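Local coordinates for decapping nuclease RAI1 (Candida albicans, PDB 5BTH), which removes NAD caps from the 5' ends of RNAs as a divalent-metal-dependent hydrolase and directly stabilises and stimulates the exoribonuclease RAT1, at residues K12-K17 and T211-V216. Residues are numbered along the deposited sequence; the frame is centred on the assembly and turned at random.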
loop_
_atom_site.group_PDB
_atom_site.type_symbol
_atom_site.label_atom_id
_atom_site.label_comp_id
_atom_site.label_asym_id
_atom_site.label_seq_id
_atom_site.Cartn_x
_atom_site.Cartn_y
_atom_site.Cartn_z
ATOM N N LYS A 12 -13.760 -14.881 14.897
ATOM C CA LYS A 12 -14.536 -15.914 14.190
ATOM C C LYS A 12 -15.277 -15.238 13.051
ATOM O O LYS A 12 -15.111 -15.595 11.879
ATOM C CB LYS A 12 -15.493 -16.662 15.133
ATOM C CG LYS A 12 -14.786 -17.667 16.052
ATOM C CD LYS A 12 -15.100 -17.421 17.522
ATOM C CE LYS A 12 -13.830 -17.226 18.332
ATOM N NZ LYS A 12 -14.161 -16.758 19.710
ATOM N N THR A 13 -16.067 -14.232 13.411
ATOM C CA THR A 13 -16.642 -13.307 12.435
ATOM C C THR A 13 -15.621 -12.927 11.351
ATOM O O THR A 13 -14.428 -12.779 11.622
ATOM C CB THR A 13 -17.205 -12.011 13.100
ATOM O OG1 THR A 13 -17.480 -11.025 12.095
ATOM C CG2 THR A 13 -16.229 -11.407 14.119
ATOM N N THR A 14 -16.104 -12.854 10.118
ATOM C CA THR A 14 -15.468 -12.078 9.052
ATOM C C THR A 14 -16.593 -11.716 8.062
ATOM O O THR A 14 -16.537 -12.031 6.874
ATOM C CB THR A 14 -14.275 -12.812 8.362
ATOM O OG1 THR A 14 -13.206 -13.013 9.293
ATOM C CG2 THR A 14 -13.716 -11.994 7.208
ATOM N N ALA A 15 -17.650 -11.097 8.576
ATOM C CA ALA A 15 -18.536 -10.339 7.716
ATOM C C ALA A 15 -17.609 -9.349 6.989
ATOM O O ALA A 15 -16.701 -8.775 7.618
ATOM C CB ALA A 15 -19.584 -9.612 8.548
ATOM N N LEU A 16 -17.788 -9.179 5.677
ATOM C CA LEU A 16 -16.852 -8.348 4.884
ATOM C C LEU A 16 -17.488 -7.151 4.162
ATOM O O LEU A 16 -18.295 -7.329 3.261
ATOM C CB LEU A 16 -16.105 -9.217 3.857
ATOM C CG LEU A 16 -14.946 -10.058 4.415
ATOM C CD1 LEU A 16 -14.250 -10.786 3.270
ATOM C CD2 LEU A 16 -13.973 -9.233 5.252
ATOM N N LYS A 17 -17.088 -5.937 4.530
ATOM C CA LYS A 17 -17.609 -4.752 3.859
ATOM C C LYS A 17 -16.949 -4.526 2.513
ATOM O O LYS A 17 -15.739 -4.714 2.348
ATOM C CB LYS A 17 -17.502 -3.490 4.717
ATOM C CG LYS A 17 -18.174 -3.577 6.083
ATOM C CD LYS A 17 -19.517 -4.320 6.094
ATOM C CE LYS A 17 -19.778 -4.957 7.452
ATOM N NZ LYS A 17 -18.702 -5.918 7.848
ATOM N N THR A 211 -13.776 1.247 3.811
ATOM C CA THR A 211 -14.062 -0.213 3.856
ATOM C C THR A 211 -14.374 -0.679 5.298
ATOM O O THR A 211 -14.591 0.126 6.168
ATOM C CB THR A 211 -12.918 -1.016 3.133
ATOM O OG1 THR A 211 -13.316 -2.381 2.899
ATOM C CG2 THR A 211 -11.634 -1.002 3.919
ATOM N N GLY A 212 -14.438 -1.976 5.546
ATOM C CA GLY A 212 -14.699 -2.481 6.883
ATOM C C GLY A 212 -14.611 -3.996 7.070
ATOM O O GLY A 212 -14.658 -4.796 6.100
ATOM N N ILE A 213 -14.518 -4.390 8.342
ATOM C CA ILE A 213 -14.302 -5.788 8.727
ATOM C C ILE A 213 -15.106 -6.092 10.013
ATOM O O ILE A 213 -15.049 -5.342 10.987
ATOM C CB ILE A 213 -12.762 -6.066 8.831
ATOM C CG1 ILE A 213 -12.416 -7.409 9.482
ATOM C CG2 ILE A 213 -12.033 -4.931 9.548
ATOM C CD1 ILE A 213 -12.056 -8.476 8.470
ATOM N N GLY A 214 -15.887 -7.173 10.001
ATOM C CA GLY A 214 -16.832 -7.449 11.094
ATOM C C GLY A 214 -17.795 -6.275 11.251
ATOM O O GLY A 214 -18.558 -5.972 10.332
ATOM N N ASN A 215 -17.746 -5.603 12.401
ATOM C CA ASN A 215 -18.556 -4.404 12.653
ATOM C C ASN A 215 -17.746 -3.083 12.698
ATOM O O ASN A 215 -18.271 -2.034 13.058
ATOM C CB ASN A 215 -19.339 -4.592 13.950
ATOM C CG ASN A 215 -18.443 -4.640 15.180
ATOM O OD1 ASN A 215 -17.473 -3.874 15.307
ATOM N ND2 ASN A 215 -18.768 -5.542 16.101
ATOM N N VAL A 216 -16.480 -3.139 12.310
ATOM C CA VAL A 216 -15.589 -1.990 12.345
ATOM C C VAL A 216 -15.494 -1.335 10.959
ATOM O O VAL A 216 -15.534 -2.026 9.947
ATOM C CB VAL A 216 -14.188 -2.458 12.780
ATOM C CG1 VAL A 216 -13.275 -1.272 13.120
ATOM C CG2 VAL A 216 -14.286 -3.461 13.943
#
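K17 lays its side chain across the backbone of G212 and reaches the turn beyond it. K17 CB sits 3.4 Å from G212 O and almost as near G212 N. K17 CG, turned beside its own backbone N with chi1 -56°, comes over G212 C at 3.7 Å. A bend at chi2 then carries the chain toward the turn: K17 CE passes 3.3 Å from G214 O, and a second bend at chi4 brings NZ up to that same carbonyl oxygen, where the hydrogen bond is modelled so short that its detail is doubtful. G212 has no CB, and the methylenes of K17 lie directly against its peptide. At the backbone, A15 O accepts a hydrogen bond from G214 N at 3.0 Å, and K17 N gives one to G212 O.

The two chains run antiparallel, L16 facing I213 as a non-hydrogen-bonded pair; here the weakly bonded beginning of the first long strand, which runs on to residue 27, meets the end of strand 204-213 in an enzyme of the PD-(D/E)XK nuclease fold. Strand 204-213 leads into strand 216-227 through a β-hairpin whose type II' turn, I213 to V216, is closed by reciprocal backbone bonds between its end residues. G214 occupies the second position of that turn with positive phi, and T13 OG1 approaches its CA at 3.8 Å.

On the other face, away from the lysine, L16 and I213 lie side by side and point the same way, L16 CD2 meeting I213 CD1 at 3.8 Å. T14 CG2 reaches the same I213 methyl, CD1, at 4.1 Å, its side chain oblique to the isoleucine. I213 also packs on Y328 and V332 of helix 321-338.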